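PDB 2ESB: dual specificity protein phosphatase 18 from Homo sapiens, which removes phosphate from phosphotyrosine and, less readily, phosphothreonine in MAP kinase-derived peptides, as a member of the dual-specificity protein tyrosine phosphatase family. Local coordinates for residues A[117-122]-A[128-133]; A[150-155]-A[160-165]; A[133-136]-A[140-143]; A[108-113]-A[145-150]; A[23-28]-A[92-97]. One frame throughout, in Å; residues are numbered along the deposited sequence.

How the contacts relate
Contacts 1, 3 and 4 are buried and mainly apolar, whereas contacts 2 and 5 lie nearer the surface and each turns on a glutamate. Helix 110-122 serves both contact 1 and contact 4, helix 127-137 both contact 1 and contact 3, and helix 145-159 both contact 2 and contact 4, so these four tie the three helices together. Contact 4 stands closest to the predicted catalytic Cys104, and contact 3 joins it through a backbone bond from Arg142 N to Val108 O. Contact 5 instead fastens helix 83-95 to the edge of the main sheet, and reaches contact 1 where Trp133 NE1 binds Ile23 O.

Contact 1: residues A[117-122]-A[128-133]; sequences AYLMKY and LDAHTW
Leu119 and Ala130 face each other where helices 110-122 and 127-137 come closest, their CA atoms 5.9 Å apart. The two CB atoms meet directly, Leu119 CB to Ala130 CB at 3.9 Å; with only a methyl on one side, the short segment axes come to 9.0 Å and cross at 126°. The rest of the leucine bends off along the partner helix. Its CG lies opposite the carbonyl carbon (chi1 -70°), which carries CD1 over the backbone of the next helix, 3.8 Å from Ala130 O. The same methyl then reaches the indole, with Leu119 CD1 4.0 Å from Trp133 CD1. This approach is oblique, and the two side chains cross at about a right angle. Trp133 NE1 is engaged by Ile23 O, a bond that fixes the turn of the ring beside the leucine. On the other flank of Ala130 the touch is looser: Met120 CG stands 4.3 Å from Ala130 CB, while the methionine side chain also packs on Tyr154 and Leu158 of helix 145-159. The contact is thus a small apolar seam in a helical layer: helix 145-159 packs against it through Met120, helix 83-95 packs against Ala117 and Tyr118 of helix 110-122, and strand 21-24 is tied in by the indole.

Contact 2: residues A[150-155]-A[160-165]; sequences QLIHYE and GKNTVH
Glu155 OE2 takes two bonds from the loop after its own helix: Asn162 ND2 at 3.0 Å, nearly straight at 173°, and the backbone Thr163 N, also at 3.0 Å. The amide arrives on the anti side and the backbone N on the syn side, both from the same face and 35° out of the carboxylate plane. The other oxygen, Glu155 OE1, accepts a short 2.6 Å bond from Thr163 OG1 through its syn lone pair, and a water links it to Lys161 O. Leu127 N also binds OE1, and Thr163 OG1 in turn accepts from Leu128 N. Glu155 reaches this position with CG trans to its N (chi1 -178°) and an extended chain. Asn162 ND2 gives a second bond to Ile152 O at 2.9 Å; both acceptors lie near the amide plane, which should hold the group against rotation. Across the amide Ile152 adds packing, CG2 3.5 Å from Asn162 ND2 and CD1 3.9 Å from His165 CA. Val164 O, covered by the isoleucine, has no polar partner in the model. With so many donors converging on one buried carboxylate, its negative charge is probably well stabilised, and the loop is pinned against helix 145-159.

Contact 3: residues A[133-136]-A[140-143]; sequences WTKS and IIRP
Ile141 lays its long branch against helix 127-137, across Thr134 and the start of Lys135. At CB the chain forks. The short arm, Ile141 CG2, lies 4.2 Å from Thr134 CG2. The other arm starts in the cramped rotamer between backbone N and carbonyl carbon (chi1 61°), and its CG1 rests 3.9 Å from Lys135 CA. From there the tip, Ile141 CD1, settles 3.6 Å from Thr134 CG2 and 3.7 Å from Lys135 N, so the terminal methyl sits against the helix backbone itself. Thr134 can offer a methyl here because its hydroxyl turns back to Ala130 O. A glycine in place of Ile141 would probably leave a gap beside Thr134 and let the loop drift from the helix. On the exposed side Lys135 NZ binds Pro139 O, and a water donates to Ile141 O at 2.7 Å, apparently also held by Lys135 NZ. Ile141 stands about 8 Å, side chain to side chain, from the predicted catalytic Cys104. The segment 140-143 leads from helix 127-137 to helix 145-159; Ile141 also touches Ala112 of helix 110-122, and Thr134 touches Cys115 and Leu119 of that same helix.

Contact 4: residues A[108-113]-A[145-150]; sequences VSRSAA and SGFWEQ
Phe147 of helix 145-159 sets its ring into the start of helix 110-122, against Ala113 and Arg110. With its CG opposite the carbonyl carbon (chi1 -68°), the ring extends across so that CD1 lies 4.1 Å from Ala113 CB. Farther out, Arg110 CG comes up at the ring edge, near its plane, 3.7 Å from Phe147 CE1. Ser109 OG approaches Phe147 CD1 obliquely at 3.4 Å, while its polar bonds go to Asp73 and Asn144 N. The arginine chain bends at chi3, and its guanidinium, 26° from the ring plane, pairs through NH2 with Glu55, NH1 binds Val71 O and NE meets the sulfonate of a bound buffer molecule. An alanine in place of Phe147 would probably open a gap beside Ala113 and leave Arg110 CG without its apolar neighbour. Val108 N and Ser109 N bind the same sulfonate, which sits in the phosphate-binding loop (P-loop) of the protein tyrosine phosphatase family next to the predicted nucleophile Cys104. An apolar ring therefore backs an arginine whose charged end serves an anion site, consistent with holding that end ready for substrate phosphate.

Contact 5: residues A[23-28]-A[92-97]; sequences ITKSLY and SVEMKQ. With ACT (acetate ion), chain B.
An ST turn joins strands 21-24 and 27-30, and the end of helix 83-95 is fastened to it. Thr24 OG1 accepts from Ser26 N at 3.1 Å, shaping the turn that presents Ser26 to Glu94. Across the contact Ser26 OG donates to Glu94 OE1 at 2.6 Å, met on the anti side and 20° out of the carboxylate plane. Glu94 spans the distance on a fully stretched chain that leaves CA on the far side from the backbone N (chi1 178°). Glu94 OE1 also accepts a hydrogen bond from a water at 2.8 Å, and that water sits 2.7 Å from Thr24 OG1. Lys25 passes across the glutamate, its CE 3.6 Å from Glu94 CD; its NZ stays 4.6 Å from Glu94 OE2, beyond a salt bridge. An acetate, probably from the crystallisation liquor, accepts from Lys25 N. The helix itself closes in a Schellman motif with Gln97 as the positive-phi residue, next to a beta-hairpin at the edge of the phosphatase's five-stranded mixed sheet.

Contact 1: residues A[117-122]-A[128-133]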
# COMPACT_ATOMS: atom_id res chain seq x y z
N ALA A 117 1.29 -1.76 -5.80
CA ALA A 117 0.94 -1.21 -7.10
C ALA A 117 1.89 -0.07 -7.44
O ALA A 117 2.37 0.05 -8.58
CB ALA A 117 -0.52 -0.70 -7.11
N TYR A 118 2.16 0.78 -6.46
CA TYR A 118 3.06 1.91 -6.67
C TYR A 118 4.47 1.45 -7.06
O TYR A 118 5.05 1.98 -8.02
CB TYR A 118 3.12 2.78 -5.42
CG TYR A 118 4.28 3.76 -5.42
CD1 TYR A 118 4.24 4.91 -6.22
CD2 TYR A 118 5.42 3.50 -4.68
CE1 TYR A 118 5.34 5.77 -6.27
CE2 TYR A 118 6.52 4.35 -4.73
CZ TYR A 118 6.48 5.47 -5.53
OH TYR A 118 7.59 6.28 -5.60
N LEU A 119 5.01 0.49 -6.32
CA LEU A 119 6.36 -0.01 -6.61
C LEU A 119 6.47 -0.58 -8.02
O LEU A 119 7.48 -0.36 -8.70
CB LEU A 119 6.77 -1.08 -5.59
CG LEU A 119 7.03 -0.58 -4.17
CD1 LEU A 119 7.32 -1.75 -3.24
CD2 LEU A 119 8.20 0.40 -4.19
N MET A 120 5.45 -1.29 -8.48
CA MET A 120 5.50 -1.84 -9.83
C MET A 120 5.50 -0.73 -10.87
O MET A 120 6.26 -0.77 -11.84
CB MET A 120 4.31 -2.76 -10.11
CG MET A 120 4.31 -4.07 -9.34
SD MET A 120 3.09 -5.24 -10.02
CE MET A 120 1.55 -4.45 -9.49
N LYS A 121 4.65 0.27 -10.66
CA LYS A 121 4.56 1.35 -11.63
C LYS A 121 5.73 2.31 -11.64
O LYS A 121 6.20 2.70 -12.71
CB LYS A 121 3.26 2.14 -11.44
CG LYS A 121 3.05 3.18 -12.53
CD LYS A 121 1.73 3.93 -12.42
CE LYS A 121 1.55 4.88 -13.64
NZ LYS A 121 0.16 5.46 -13.74
N TYR A 122 6.24 2.68 -10.47
CA TYR A 122 7.33 3.65 -10.43
C TYR A 122 8.74 3.19 -10.10
O TYR A 122 9.68 3.97 -10.21
CB TYR A 122 6.94 4.80 -9.50
CG TYR A 122 5.95 5.73 -10.14
CD1 TYR A 122 4.59 5.61 -9.89
CD2 TYR A 122 6.37 6.70 -11.05
CE1 TYR A 122 3.66 6.42 -10.53
CE2 TYR A 122 5.45 7.52 -11.71
CZ TYR A 122 4.10 7.37 -11.44
OH TYR A 122 3.17 8.14 -12.09
N LEU A 128 6.27 -9.83 -7.80
CA LEU A 128 7.04 -10.67 -6.87
C LEU A 128 8.13 -9.87 -6.16
O LEU A 128 8.26 -9.95 -4.93
CB LEU A 128 7.68 -11.85 -7.62
CG LEU A 128 8.57 -12.80 -6.80
CD1 LEU A 128 7.76 -13.43 -5.69
CD2 LEU A 128 9.16 -13.88 -7.70
N ASP A 129 8.91 -9.10 -6.92
CA ASP A 129 9.99 -8.32 -6.30
C ASP A 129 9.43 -7.19 -5.43
O ASP A 129 10.00 -6.87 -4.39
CB ASP A 129 10.93 -7.74 -7.37
CG ASP A 129 11.81 -8.82 -8.01
OD1 ASP A 129 11.91 -9.93 -7.46
OD2 ASP A 129 12.42 -8.54 -9.07
N ALA A 130 8.32 -6.60 -5.85
CA ALA A 130 7.72 -5.55 -5.04
C ALA A 130 7.27 -6.15 -3.71
O ALA A 130 7.40 -5.53 -2.66
CB ALA A 130 6.53 -4.95 -5.78
N HIS A 131 6.73 -7.37 -3.75
CA HIS A 131 6.29 -8.01 -2.51
C HIS A 131 7.47 -8.38 -1.60
O HIS A 131 7.43 -8.14 -0.39
CB HIS A 131 5.45 -9.26 -2.79
CG HIS A 131 5.08 -10.02 -1.55
ND1 HIS A 131 5.84 -11.06 -1.07
CD2 HIS A 131 4.10 -9.82 -0.64
CE1 HIS A 131 5.35 -11.46 0.10
NE2 HIS A 131 4.30 -10.72 0.38
N THR A 132 8.51 -8.98 -2.17
CA THR A 132 9.68 -9.37 -1.38
C THR A 132 10.25 -8.15 -0.67
O THR A 132 10.57 -8.19 0.52
CB THR A 132 10.79 -9.98 -2.27
OG1 THR A 132 10.24 -11.07 -3.01
CG2 THR A 132 11.96 -10.48 -1.41
N TRP A 133 10.37 -7.06 -1.41
CA TRP A 133 10.90 -5.81 -0.87
C TRP A 133 10.00 -5.27 0.25
O TRP A 133 10.47 -4.96 1.34
CB TRP A 133 11.03 -4.76 -1.98
CG TRP A 133 11.46 -3.39 -1.46
CD1 TRP A 133 10.64 -2.37 -1.04
CD2 TRP A 133 12.80 -2.96 -1.21
NE1 TRP A 133 11.40 -1.32 -0.54
CE2 TRP A 133 12.72 -1.66 -0.64
CE3 TRP A 133 14.06 -3.53 -1.42
CZ2 TRP A 133 13.86 -0.94 -0.27
CZ3 TRP A 133 15.19 -2.81 -1.05
CH2 TRP A 133 15.08 -1.53 -0.48

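Contact 2: residues A[150-155]-A[160-165]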
# COMPACT_ATOMS: atom_id res chain seq x y z
N GLN A 150 -6.30 -8.63 -8.01
CA GLN A 150 -6.27 -7.29 -8.59
C GLN A 150 -4.85 -6.86 -8.94
O GLN A 150 -4.61 -6.26 -9.99
CB GLN A 150 -6.92 -6.29 -7.64
CG GLN A 150 -8.45 -6.40 -7.61
CD GLN A 150 -9.06 -5.63 -6.46
OE1 GLN A 150 -8.71 -4.49 -6.21
NE2 GLN A 150 -10.00 -6.26 -5.75
N LEU A 151 -3.91 -7.18 -8.05
CA LEU A 151 -2.50 -6.84 -8.28
C LEU A 151 -1.91 -7.63 -9.44
O LEU A 151 -1.12 -7.11 -10.23
CB LEU A 151 -1.69 -7.08 -7.00
CG LEU A 151 -1.91 -6.06 -5.88
CD1 LEU A 151 -1.28 -6.57 -4.58
CD2 LEU A 151 -1.31 -4.71 -6.27
N ILE A 152 -2.30 -8.89 -9.56
CA ILE A 152 -1.84 -9.73 -10.67
C ILE A 152 -2.37 -9.16 -11.99
O ILE A 152 -1.65 -9.09 -12.99
CB ILE A 152 -2.31 -11.20 -10.46
CG1 ILE A 152 -1.48 -11.84 -9.35
CG2 ILE A 152 -2.18 -12.00 -11.76
CD1 ILE A 152 -2.03 -13.17 -8.85
N HIS A 153 -3.63 -8.75 -12.00
CA HIS A 153 -4.21 -8.17 -13.21
C HIS A 153 -3.47 -6.86 -13.57
O HIS A 153 -3.17 -6.60 -14.73
CB HIS A 153 -5.70 -7.90 -13.02
CG HIS A 153 -6.35 -7.25 -14.20
ND1 HIS A 153 -6.60 -5.90 -14.26
CD2 HIS A 153 -6.77 -7.76 -15.38
CE1 HIS A 153 -7.16 -5.61 -15.43
NE2 HIS A 153 -7.27 -6.72 -16.12
N TYR A 154 -3.16 -6.06 -12.56
CA TYR A 154 -2.45 -4.80 -12.78
C TYR A 154 -1.02 -5.08 -13.27
O TYR A 154 -0.52 -4.38 -14.15
CB TYR A 154 -2.42 -3.99 -11.48
CG TYR A 154 -1.88 -2.59 -11.59
CD1 TYR A 154 -2.37 -1.71 -12.55
CD2 TYR A 154 -0.91 -2.12 -10.71
CE1 TYR A 154 -1.91 -0.40 -12.64
CE2 TYR A 154 -0.45 -0.80 -10.78
CZ TYR A 154 -0.96 0.05 -11.75
OH TYR A 154 -0.51 1.36 -11.84
N GLU A 155 -0.37 -6.09 -12.70
CA GLU A 155 0.98 -6.44 -13.14
C GLU A 155 0.94 -6.80 -14.62
O GLU A 155 1.80 -6.36 -15.39
CB GLU A 155 1.53 -7.64 -12.36
CG GLU A 155 2.96 -7.99 -12.77
CD GLU A 155 3.52 -9.24 -12.12
OE1 GLU A 155 4.75 -9.31 -11.94
OE2 GLU A 155 2.75 -10.17 -11.81
N GLY A 160 2.65 -7.08 -19.18
CA GLY A 160 2.24 -8.10 -20.14
C GLY A 160 2.72 -9.48 -19.72
O GLY A 160 2.78 -10.40 -20.53
N LYS A 161 3.06 -9.63 -18.44
CA LYS A 161 3.55 -10.89 -17.90
C LYS A 161 3.34 -10.91 -16.38
O LYS A 161 3.33 -9.86 -15.74
CB LYS A 161 5.04 -11.03 -18.23
CG LYS A 161 5.83 -11.91 -17.30
CD LYS A 161 7.31 -11.65 -17.44
CE LYS A 161 8.11 -12.40 -16.38
NZ LYS A 161 9.57 -12.09 -16.46
N ASN A 162 3.19 -12.11 -15.80
CA ASN A 162 3.00 -12.23 -14.36
C ASN A 162 4.12 -12.98 -13.67
O ASN A 162 4.72 -13.88 -14.25
CB ASN A 162 1.67 -12.94 -14.06
CG ASN A 162 0.48 -12.04 -14.25
OD1 ASN A 162 -0.48 -12.41 -14.93
ND2 ASN A 162 0.51 -10.86 -13.63
N THR A 163 4.39 -12.62 -12.42
CA THR A 163 5.43 -13.26 -11.63
C THR A 163 4.84 -13.87 -10.37
O THR A 163 5.53 -14.52 -9.60
CB THR A 163 6.53 -12.26 -11.25
OG1 THR A 163 5.94 -11.13 -10.59
CG2 THR A 163 7.28 -11.79 -12.50
N VAL A 164 3.55 -13.63 -10.17
CA VAL A 164 2.80 -14.18 -9.04
C VAL A 164 1.50 -14.73 -9.65
O VAL A 164 0.92 -14.11 -10.53
CB VAL A 164 2.47 -13.10 -7.98
CG1 VAL A 164 1.68 -13.70 -6.84
CG2 VAL A 164 3.77 -12.47 -7.45
N HIS A 165 1.07 -15.90 -9.19
CA HIS A 165 -0.15 -16.52 -9.72
C HIS A 165 -1.01 -17.08 -8.59
O HIS A 165 -0.47 -17.63 -7.63
CB HIS A 165 0.20 -17.68 -10.66
CG HIS A 165 1.33 -17.38 -11.60
ND1 HIS A 165 2.64 -17.29 -11.18
CD2 HIS A 165 1.34 -17.12 -12.93
CE1 HIS A 165 3.41 -16.98 -12.21
NE2 HIS A 165 2.64 -16.87 -13.28
O HOH W 1 5.96 -9.13 -14.36

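Contact 3: residues A[133-136]-A[140-143]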
# COMPACT_ATOMS: atom_id res chain seq x y z
N TRP A 133 10.37 -7.06 -1.41
CA TRP A 133 10.90 -5.81 -0.87
C TRP A 133 10.00 -5.27 0.25
O TRP A 133 10.47 -4.96 1.34
CB TRP A 133 11.03 -4.76 -1.98
CG TRP A 133 11.46 -3.39 -1.46
CD1 TRP A 133 10.64 -2.37 -1.04
CD2 TRP A 133 12.80 -2.96 -1.21
NE1 TRP A 133 11.40 -1.32 -0.54
CE2 TRP A 133 12.72 -1.66 -0.64
CE3 TRP A 133 14.06 -3.53 -1.42
CZ2 TRP A 133 13.86 -0.94 -0.27
CZ3 TRP A 133 15.19 -2.81 -1.05
CH2 TRP A 133 15.08 -1.53 -0.48
N THR A 134 8.70 -5.15 -0.03
CA THR A 134 7.79 -4.60 0.97
C THR A 134 7.74 -5.46 2.23
O THR A 134 7.76 -4.94 3.35
CB THR A 134 6.36 -4.40 0.38
OG1 THR A 134 6.45 -3.53 -0.76
CG2 THR A 134 5.43 -3.76 1.41
N LYS A 135 7.68 -6.77 2.04
CA LYS A 135 7.65 -7.72 3.16
C LYS A 135 8.92 -7.56 4.01
O LYS A 135 8.89 -7.70 5.24
CB LYS A 135 7.52 -9.15 2.61
CG LYS A 135 7.71 -10.26 3.62
CD LYS A 135 6.41 -10.67 4.25
CE LYS A 135 6.61 -11.93 5.07
NZ LYS A 135 5.35 -12.35 5.72
N SER A 136 10.05 -7.28 3.36
CA SER A 136 11.31 -7.08 4.08
C SER A 136 11.21 -5.81 4.91
O SER A 136 11.74 -5.75 6.02
CB SER A 136 12.49 -6.95 3.11
OG SER A 136 12.68 -8.15 2.39
N ILE A 140 4.72 -7.96 8.51
CA ILE A 140 3.33 -8.36 8.62
C ILE A 140 2.41 -8.09 7.44
O ILE A 140 1.23 -8.43 7.52
CB ILE A 140 2.66 -7.73 9.86
CG1 ILE A 140 2.62 -6.21 9.71
CG2 ILE A 140 3.41 -8.14 11.13
CD1 ILE A 140 1.94 -5.50 10.86
N ILE A 141 2.89 -7.49 6.35
CA ILE A 141 1.98 -7.23 5.24
C ILE A 141 1.40 -8.51 4.66
O ILE A 141 2.10 -9.53 4.52
CB ILE A 141 2.64 -6.42 4.08
CG1 ILE A 141 3.81 -7.19 3.48
CG2 ILE A 141 3.10 -5.06 4.60
CD1 ILE A 141 3.99 -6.95 2.01
N ARG A 142 0.11 -8.47 4.35
CA ARG A 142 -0.58 -9.62 3.78
C ARG A 142 -1.89 -9.21 3.11
O ARG A 142 -2.95 -9.26 3.71
CB ARG A 142 -0.86 -10.67 4.87
CG ARG A 142 -1.68 -11.86 4.37
CD ARG A 142 -1.55 -13.09 5.24
NE ARG A 142 -0.27 -13.77 5.02
CZ ARG A 142 -0.15 -15.03 4.61
NH1 ARG A 142 -1.22 -15.77 4.38
NH2 ARG A 142 1.06 -15.54 4.43
N PRO A 143 -1.82 -8.78 1.84
CA PRO A 143 -3.03 -8.37 1.14
C PRO A 143 -4.02 -9.55 1.09
O PRO A 143 -3.60 -10.71 0.99
CB PRO A 143 -2.52 -8.04 -0.26
CG PRO A 143 -1.10 -7.57 -0.01
CD PRO A 143 -0.62 -8.59 1.00
O HOH W 2 3.18 -11.26 6.36

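Contact 4: residues A[108-113]-A[145-150]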
# COMPACT_ATOMS: atom_id res chain seq x y z
N VAL A 108 -1.69 -3.88 7.13
CA VAL A 108 -1.44 -5.24 6.66
C VAL A 108 -1.95 -5.56 5.26
O VAL A 108 -1.20 -6.08 4.44
CB VAL A 108 -2.08 -6.27 7.64
CG1 VAL A 108 -2.15 -7.66 6.99
CG2 VAL A 108 -1.26 -6.33 8.93
N SER A 109 -3.20 -5.23 5.00
CA SER A 109 -3.80 -5.56 3.70
C SER A 109 -4.04 -4.42 2.71
O SER A 109 -3.44 -4.40 1.62
CB SER A 109 -5.14 -6.28 3.95
OG SER A 109 -5.69 -6.73 2.72
N ARG A 110 -4.91 -3.48 3.07
CA ARG A 110 -5.26 -2.36 2.20
C ARG A 110 -4.11 -1.42 1.79
O ARG A 110 -3.86 -1.23 0.59
CB ARG A 110 -6.39 -1.55 2.84
CG ARG A 110 -7.73 -2.29 2.81
CD ARG A 110 -8.79 -1.60 3.64
NE ARG A 110 -8.55 -1.77 5.08
CZ ARG A 110 -9.41 -1.40 6.02
NH1 ARG A 110 -10.56 -0.83 5.69
NH2 ARG A 110 -9.13 -1.61 7.30
N SER A 111 -3.41 -0.83 2.76
CA SER A 111 -2.32 0.06 2.40
C SER A 111 -1.19 -0.71 1.69
O SER A 111 -0.56 -0.20 0.76
CB SER A 111 -1.78 0.80 3.65
OG SER A 111 -1.39 -0.10 4.68
N ALA A 112 -0.96 -1.95 2.12
CA ALA A 112 0.09 -2.75 1.51
C ALA A 112 -0.15 -2.98 0.02
O ALA A 112 0.78 -2.92 -0.79
CB ALA A 112 0.22 -4.10 2.23
N ALA A 113 -1.40 -3.23 -0.35
CA ALA A 113 -1.74 -3.46 -1.75
C ALA A 113 -1.46 -2.23 -2.61
O ALA A 113 -0.95 -2.35 -3.73
CB ALA A 113 -3.21 -3.86 -1.88
N SER A 145 -6.73 -12.14 -0.54
CA SER A 145 -6.69 -12.77 -1.85
C SER A 145 -7.32 -11.99 -3.01
O SER A 145 -6.87 -12.10 -4.16
CB SER A 145 -7.30 -14.18 -1.78
OG SER A 145 -6.42 -15.04 -1.07
N GLY A 146 -8.36 -11.22 -2.74
CA GLY A 146 -8.97 -10.44 -3.80
C GLY A 146 -8.01 -9.35 -4.28
O GLY A 146 -7.93 -9.05 -5.47
N PHE A 147 -7.29 -8.75 -3.35
CA PHE A 147 -6.34 -7.71 -3.72
C PHE A 147 -5.20 -8.34 -4.53
O PHE A 147 -4.66 -7.72 -5.44
CB PHE A 147 -5.79 -7.01 -2.46
CG PHE A 147 -6.82 -6.19 -1.71
CD1 PHE A 147 -6.55 -5.71 -0.43
CD2 PHE A 147 -8.05 -5.88 -2.30
CE1 PHE A 147 -7.49 -4.93 0.27
CE2 PHE A 147 -9.00 -5.11 -1.62
CZ PHE A 147 -8.72 -4.64 -0.33
N TRP A 148 -4.84 -9.58 -4.21
CA TRP A 148 -3.79 -10.25 -4.97
C TRP A 148 -4.24 -10.43 -6.42
O TRP A 148 -3.47 -10.17 -7.35
CB TRP A 148 -3.44 -11.60 -4.34
CG TRP A 148 -2.42 -11.47 -3.25
CD1 TRP A 148 -2.62 -11.61 -1.91
CD2 TRP A 148 -1.04 -11.12 -3.42
NE1 TRP A 148 -1.45 -11.37 -1.23
CE2 TRP A 148 -0.46 -11.07 -2.13
CE3 TRP A 148 -0.23 -10.84 -4.53
CZ2 TRP A 148 0.89 -10.75 -1.92
CZ3 TRP A 148 1.11 -10.52 -4.33
CH2 TRP A 148 1.66 -10.48 -3.04
N GLU A 149 -5.47 -10.87 -6.63
CA GLU A 149 -5.99 -11.04 -7.99
C GLU A 149 -5.94 -9.69 -8.72
O GLU A 149 -5.62 -9.61 -9.91
CB GLU A 149 -7.44 -11.54 -7.96
CG GLU A 149 -7.62 -12.99 -7.53
CD GLU A 149 -9.06 -13.29 -7.12
OE1 GLU A 149 -9.98 -12.78 -7.79
OE2 GLU A 149 -9.26 -14.04 -6.15
N GLN A 150 -6.30 -8.63 -8.01
CA GLN A 150 -6.27 -7.29 -8.59
C GLN A 150 -4.85 -6.86 -8.94
O GLN A 150 -4.61 -6.26 -9.99
CB GLN A 150 -6.92 -6.29 -7.64
CG GLN A 150 -8.45 -6.40 -7.61
CD GLN A 150 -9.06 -5.63 -6.46
OE1 GLN A 150 -8.71 -4.49 -6.21
NE2 GLN A 150 -10.00 -6.26 -5.75

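Contact 5: residues A[23-28]-A[92-97]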
# COMPACT_ATOMS: atom_id res chain seq x y z
N ILE A 23 9.35 2.38 3.18
CA ILE A 23 9.44 1.52 2.01
C ILE A 23 10.42 2.09 0.99
O ILE A 23 11.21 1.35 0.40
CB ILE A 23 8.07 1.33 1.33
CG1 ILE A 23 7.01 0.96 2.37
CG2 ILE A 23 8.17 0.24 0.27
CD1 ILE A 23 7.37 -0.22 3.27
N THR A 24 10.37 3.41 0.76
CA THR A 24 11.28 4.05 -0.17
C THR A 24 11.70 5.35 0.48
O THR A 24 11.32 5.63 1.61
CB THR A 24 10.61 4.40 -1.52
OG1 THR A 24 9.69 5.48 -1.31
CG2 THR A 24 9.86 3.17 -2.09
N LYS A 25 12.48 6.16 -0.23
CA LYS A 25 12.92 7.43 0.34
C LYS A 25 11.75 8.36 0.64
O LYS A 25 11.86 9.24 1.48
CB LYS A 25 13.89 8.13 -0.62
CG LYS A 25 13.29 8.52 -1.97
CD LYS A 25 14.32 9.26 -2.80
CE LYS A 25 13.70 9.94 -4.00
NZ LYS A 25 14.72 10.80 -4.68
N SER A 26 10.61 8.15 -0.03
CA SER A 26 9.46 9.02 0.20
C SER A 26 8.14 8.31 0.49
O SER A 26 7.06 8.92 0.41
CB SER A 26 9.25 9.93 -1.01
OG SER A 26 8.74 9.18 -2.10
N LEU A 27 8.20 7.02 0.80
CA LEU A 27 6.97 6.29 1.09
C LEU A 27 7.11 5.43 2.32
O LEU A 27 8.14 4.77 2.51
CB LEU A 27 6.59 5.41 -0.10
CG LEU A 27 5.31 4.58 0.10
CD1 LEU A 27 4.10 5.51 0.20
CD2 LEU A 27 5.15 3.62 -1.09
N TYR A 28 6.08 5.45 3.16
CA TYR A 28 6.02 4.67 4.40
C TYR A 28 4.66 3.98 4.52
O TYR A 28 3.68 4.41 3.90
CB TYR A 28 6.17 5.59 5.62
CG TYR A 28 7.45 6.40 5.68
CD1 TYR A 28 7.66 7.47 4.82
CD2 TYR A 28 8.42 6.12 6.65
CE1 TYR A 28 8.80 8.26 4.91
CE2 TYR A 28 9.59 6.91 6.75
CZ TYR A 28 9.76 7.97 5.87
OH TYR A 28 10.88 8.75 5.95
N SER A 92 3.97 12.21 -7.34
CA SER A 92 3.95 13.68 -7.36
C SER A 92 4.45 14.27 -6.05
O SER A 92 5.16 15.28 -6.06
CB SER A 92 2.54 14.20 -7.64
OG SER A 92 2.10 13.78 -8.91
N VAL A 93 4.06 13.67 -4.93
CA VAL A 93 4.51 14.13 -3.62
C VAL A 93 6.02 14.02 -3.57
O VAL A 93 6.71 14.94 -3.10
CB VAL A 93 3.90 13.28 -2.48
CG1 VAL A 93 4.56 13.63 -1.14
CG2 VAL A 93 2.41 13.54 -2.39
N GLU A 94 6.56 12.91 -4.07
CA GLU A 94 8.00 12.74 -4.05
C GLU A 94 8.67 13.80 -4.92
O GLU A 94 9.66 14.40 -4.52
CB GLU A 94 8.38 11.35 -4.57
CG GLU A 94 9.90 11.13 -4.64
CD GLU A 94 10.27 9.71 -5.03
OE1 GLU A 94 10.22 8.81 -4.17
OE2 GLU A 94 10.60 9.49 -6.21
N MET A 95 8.11 14.04 -6.10
CA MET A 95 8.67 15.04 -7.00
C MET A 95 8.69 16.41 -6.36
O MET A 95 9.56 17.23 -6.66
CB MET A 95 7.86 15.10 -8.30
CG MET A 95 7.92 13.80 -9.10
SD MET A 95 9.62 13.20 -9.23
CE MET A 95 10.15 14.12 -10.67
N LYS A 96 7.75 16.65 -5.46
CA LYS A 96 7.68 17.93 -4.77
C LYS A 96 8.47 17.91 -3.47
O LYS A 96 8.27 18.76 -2.60
CB LYS A 96 6.22 18.30 -4.50
CG LYS A 96 5.39 18.35 -5.77
CD LYS A 96 4.29 19.38 -5.71
CE LYS A 96 3.74 19.64 -7.11
NZ LYS A 96 2.87 20.85 -7.15
N GLN A 97 9.36 16.92 -3.32
CA GLN A 97 10.19 16.80 -2.13
C GLN A 97 9.44 16.53 -0.84
O GLN A 97 9.89 16.91 0.25
CB GLN A 97 11.04 18.06 -1.94
CG GLN A 97 11.92 18.41 -3.13
CD GLN A 97 12.87 17.28 -3.49
OE1 GLN A 97 13.68 16.84 -2.67
NE2 GLN A 97 12.76 16.80 -4.73
C ACT B . 14.70 5.27 -3.03
O ACT B . 13.57 5.37 -2.50
OXT ACT B . 14.92 5.54 -4.23
CH3 ACT B . 15.85 4.78 -2.13
O HOH W 3 9.61 6.06 -3.91